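PDB 7LT2: cyclic GMP-AMP synthase-like receptor from Tribolium castaneum, which senses double-stranded RNA and, as a nucleotidyltransferase of innate immunity, joins ATP and GTP into the cyclic dinucleotide 2',3'-cGAMP. Local coordinates for residues A[72-78]-A[193-199]. Residues are numbered along the deposited sequence; the frame is centred on the assembly and turned at random.
Sequences DLDILLH and DLVACFV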
ATOM      1  N   ASP A  72       5.639   0.274   0.951  1.00 16.98           N
ATOM      2  CA  ASP A  72       5.645   1.084   2.165  1.00 18.45           C
ATOM      3  C   ASP A  72       5.917   0.214   3.383  1.00 18.98           C
ATOM      4  O   ASP A  72       5.220  -0.780   3.610  1.00 18.75           O
ATOM      5  CB  ASP A  72       4.306   1.796   2.359  1.00 22.24           C
ATOM      6  CG  ASP A  72       4.148   3.012   1.479  1.00 23.01           C
ATOM      7  OD1 ASP A  72       5.085   3.345   0.717  1.00 23.35           O
ATOM      8  OD2 ASP A  72       3.069   3.636   1.558  1.00 27.58           O
ATOM      9  N   LEU A  73       6.902   0.606   4.186  1.00 18.28           N
ATOM     10  CA  LEU A  73       7.050   0.040   5.523  1.00 17.06           C
ATOM     11  C   LEU A  73       6.241   0.912   6.473  1.00 17.06           C
ATOM     12  O   LEU A  73       6.688   1.987   6.879  1.00 17.33           O
ATOM     13  CB  LEU A  73       8.513  -0.030   5.947  1.00 17.39           C
ATOM     14  CG  LEU A  73       8.711  -0.807   7.257  1.00 16.18           C
ATOM     15  CD1 LEU A  73       8.394  -2.280   7.041  1.00 16.13           C
ATOM     16  CD2 LEU A  73      10.125  -0.619   7.772  1.00 20.16           C
ATOM     17  N   ASP A  74       5.036   0.459   6.810  1.00 17.92           N
ATOM     18  CA  ASP A  74       4.200   1.159   7.780  1.00 19.19           C
ATOM     19  C   ASP A  74       4.679   0.773   9.171  1.00 17.05           C
ATOM     20  O   ASP A  74       4.437  -0.343   9.643  1.00 16.04           O
ATOM     21  CB  ASP A  74       2.729   0.820   7.568  1.00 19.74           C
ATOM     22  CG  ASP A  74       2.177   1.410   6.289  1.00 21.16           C
ATOM     23  OD1 ASP A  74       2.636   2.503   5.881  1.00 19.96           O
ATOM     24  OD2 ASP A  74       1.297   0.775   5.678  1.00 23.47           O
ATOM     25  N   ILE A  75       5.384   1.695   9.821  1.00 15.05           N
ATOM     26  CA  ILE A  75       5.962   1.475  11.141  1.00 17.15           C
ATOM     27  C   ILE A  75       4.895   1.848  12.165  1.00 16.57           C
ATOM     28  O   ILE A  75       4.547   3.023  12.305  1.00 18.01           O
ATOM     29  CB  ILE A  75       7.239   2.305  11.325  1.00 18.50           C
ATOM     30  CG1 ILE A  75       8.269   1.938  10.253  1.00 16.07           C
ATOM     31  CG2 ILE A  75       7.826   2.111  12.729  1.00 17.56           C
ATOM     32  CD1 ILE A  75       9.434   2.908  10.148  1.00 19.64           C
ATOM     33  N   LEU A  76       4.360   0.850  12.871  1.00 17.36           N
ATOM     34  CA  LEU A  76       3.185   1.054  13.718  1.00 14.35           C
ATOM     35  C   LEU A  76       3.622   1.380  15.146  1.00 16.84           C
ATOM     36  O   LEU A  76       4.184   0.529  15.847  1.00 16.92           O
ATOM     37  CB  LEU A  76       2.274  -0.171  13.686  1.00 16.44           C
ATOM     38  CG  LEU A  76       1.836  -0.644  12.290  1.00 19.57           C
ATOM     39  CD1 LEU A  76       0.700  -1.643  12.402  1.00 17.35           C
ATOM     40  CD2 LEU A  76       1.426   0.515  11.396  1.00 17.94           C
ATOM     41  N   LEU A  77       3.361   2.614  15.565  1.00 17.31           N
ATOM     42  CA  LEU A  77       3.619   3.093  16.914  1.00 14.47           C
ATOM     43  C   LEU A  77       2.320   3.049  17.707  1.00 18.49           C
ATOM     44  O   LEU A  77       1.238   3.255  17.157  1.00 17.77           O
ATOM     45  CB  LEU A  77       4.167   4.522  16.873  1.00 18.04           C
ATOM     46  CG  LEU A  77       5.227   4.777  15.798  1.00 19.43           C
ATOM     47  CD1 LEU A  77       5.481   6.263  15.617  1.00 21.42           C
ATOM     48  CD2 LEU A  77       6.513   4.046  16.158  1.00 17.95           C
ATOM     49  N   HIS A  78       2.421   2.772  19.005  1.00 20.38           N
ATOM     50  CA  HIS A  78       1.230   2.630  19.835  1.00 18.35           C
ATOM     51  C   HIS A  78       1.326   3.554  21.035  1.00 16.76           C
ATOM     52  O   HIS A  78       2.267   3.444  21.830  1.00 20.76           O
ATOM     53  CB  HIS A  78       1.028   1.187  20.302  1.00 19.78           C
ATOM     54  CG  HIS A  78      -0.164   1.019  21.192  1.00 22.65           C
ATOM     55  ND1 HIS A  78      -1.456   1.191  20.743  1.00 25.90           N
ATOM     56  CD2 HIS A  78      -0.258   0.729  22.510  1.00 28.38           C
ATOM     57  CE1 HIS A  78      -2.296   0.998  21.746  1.00 24.51           C
ATOM     58  NE2 HIS A  78      -1.595   0.720  22.829  1.00 25.09           N
ATOM     59  N   ASP A 193       9.549   3.009   1.467  1.00 16.29           N
ATOM     60  CA  ASP A 193       9.246   4.249   2.175  1.00 17.86           C
ATOM     61  C   ASP A 193       8.966   3.950   3.645  1.00 17.11           C
ATOM     62  O   ASP A 193       8.206   3.032   3.968  1.00 17.03           O
ATOM     63  CB  ASP A 193       8.054   4.965   1.538  1.00 17.09           C
ATOM     64  CG  ASP A 193       8.424   5.685   0.251  1.00 22.49           C
ATOM     65  OD1 ASP A 193       9.560   5.503  -0.239  1.00 22.46           O
ATOM     66  OD2 ASP A 193       7.572   6.437  -0.268  1.00 30.30           O
ATOM     67  N   LEU A 194       9.569   4.737   4.535  1.00 17.00           N
ATOM     68  CA  LEU A 194       9.483   4.491   5.976  1.00 19.19           C
ATOM     69  C   LEU A 194       8.423   5.428   6.545  1.00 16.06           C
ATOM     70  O   LEU A 194       8.685   6.609   6.772  1.00 18.45           O
ATOM     71  CB  LEU A 194      10.842   4.694   6.632  1.00 16.49           C
ATOM     72  CG  LEU A 194      12.020   3.982   5.961  1.00 23.56           C
ATOM     73  CD1 LEU A 194      13.324   4.342   6.662  1.00 26.86           C
ATOM     74  CD2 LEU A 194      11.812   2.476   5.946  1.00 20.15           C
ATOM     75  N   VAL A 195       7.224   4.896   6.768  1.00 17.39           N
ATOM     76  CA  VAL A 195       6.036   5.691   7.073  1.00 19.74           C
ATOM     77  C   VAL A 195       5.676   5.509   8.546  1.00 16.32           C
ATOM     78  O   VAL A 195       5.321   4.404   8.974  1.00 16.28           O
ATOM     79  CB  VAL A 195       4.855   5.291   6.175  1.00 17.75           C
ATOM     80  CG1 VAL A 195       3.658   6.190   6.433  1.00 17.30           C
ATOM     81  CG2 VAL A 195       5.269   5.317   4.700  1.00 18.61           C
ATOM     82  N   ALA A 196       5.722   6.603   9.309  1.00 16.94           N
ATOM     83  CA  ALA A 196       5.375   6.570  10.725  1.00 16.81           C
ATOM     84  C   ALA A 196       3.859   6.587  10.892  1.00 18.45           C
ATOM     85  O   ALA A 196       3.201   7.555  10.496  1.00 20.96           O
ATOM     86  CB  ALA A 196       6.003   7.763  11.445  1.00 18.59           C
ATOM     87  N   CYS A 197       3.312   5.532  11.497  1.00 16.18           N
ATOM     88  CA  CYS A 197       1.876   5.379  11.686  1.00 16.67           C
ATOM     89  C   CYS A 197       1.568   5.133  13.160  1.00 17.92           C
ATOM     90  O   CYS A 197       2.448   4.791  13.950  1.00 17.82           O
ATOM     91  CB  CYS A 197       1.324   4.213  10.865  1.00 15.54           C
ATOM     92  SG  CYS A 197       1.757   4.254   9.103  1.00 18.67           S
ATOM     93  N   PHE A 198       0.296   5.294  13.524  1.00 17.39           N
ATOM     94  CA  PHE A 198      -0.171   4.988  14.872  1.00 15.96           C
ATOM     95  C   PHE A 198      -1.279   3.947  14.803  1.00 17.77           C
ATOM     96  O   PHE A 198      -2.240   4.109  14.043  1.00 19.08           O
ATOM     97  CB  PHE A 198      -0.648   6.250  15.597  1.00 17.89           C
ATOM     98  CG  PHE A 198       0.481   7.106  16.094  1.00 15.67           C
ATOM     99  CD1 PHE A 198       1.041   6.879  17.341  1.00 17.69           C
ATOM    100  CD2 PHE A 198       1.000   8.115  15.304  1.00 17.76           C
ATOM    101  CE1 PHE A 198       2.090   7.664  17.796  1.00 18.88           C
ATOM    102  CE2 PHE A 198       2.047   8.894  15.752  1.00 21.48           C
ATOM    103  CZ  PHE A 198       2.592   8.670  16.997  1.00 19.27           C
ATOM    104  N   VAL A 199      -1.140   2.882  15.600  1.00 16.69           N
ATOM    105  CA  VAL A 199      -2.018   1.714  15.540  1.00 17.00           C
ATOM    106  C   VAL A 199      -2.926   1.693  16.764  1.00 17.20           C
ATOM    107  O   VAL A 199      -2.522   2.089  17.865  1.00 18.90           O
ATOM    108  CB  VAL A 199      -1.204   0.405  15.420  1.00 17.91           C
ATOM    109  CG1 VAL A 199      -0.292   0.195  16.630  1.00 19.08           C
ATOM    110  CG2 VAL A 199      -2.133  -0.793  15.203  1.00 18.50           C
TER
HETATM  111  O   HOH W   1       5.031   5.783  -0.420  1.00 32.10           O
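Leu73, Ile75 and Leu77 share one face of this parallel strand pair with Leu194, Ala196 and Phe198, and helix 131-147 packs on Leu194, Ala196 and Phe198 of strand 188-200. Leu73 CD2 lies 4.0 Å from Leu194 CD2, Ile75 CD1 4.2 Å from Leu194 CB, and Leu77 CB makes an off-centre CH-pi contact with the Phe198 ring, 4.3 Å from its centroid. On the reverse face Leu76 CD2 rests 3.7 Å from Cys197 CB, with Phe223 touching both side chains. Six backbone hydrogen bonds bind the strands in unbroken register, from Leu73 N to Asp193 O (2.8 Å) through to Val199 N to Leu77 O (2.9 Å); beyond them His78 ND1 donates to Val199 O (3.2 Å). At the N-terminal end of the two segments Asp72 and Asp193 pair on the face of Leu76 and Cys197. Their carboxylates, OD1 of Asp72 and OD2 of Asp193, stand 4.1 Å apart and both accept from one water, 2.7 Å from Asp72 OD1 and 2.6 Å from Asp193 OD2, while Asp193 OD1 is hydrogen-bonded to Thr178 OG1. Such like charges suit a cation site: with Glu70, these aspartates form the probable Mg(2+)-binding acidic triad, carried on adjacent strands of the central sheet, characteristic of the cGAS-like nucleotidyltransferase fold.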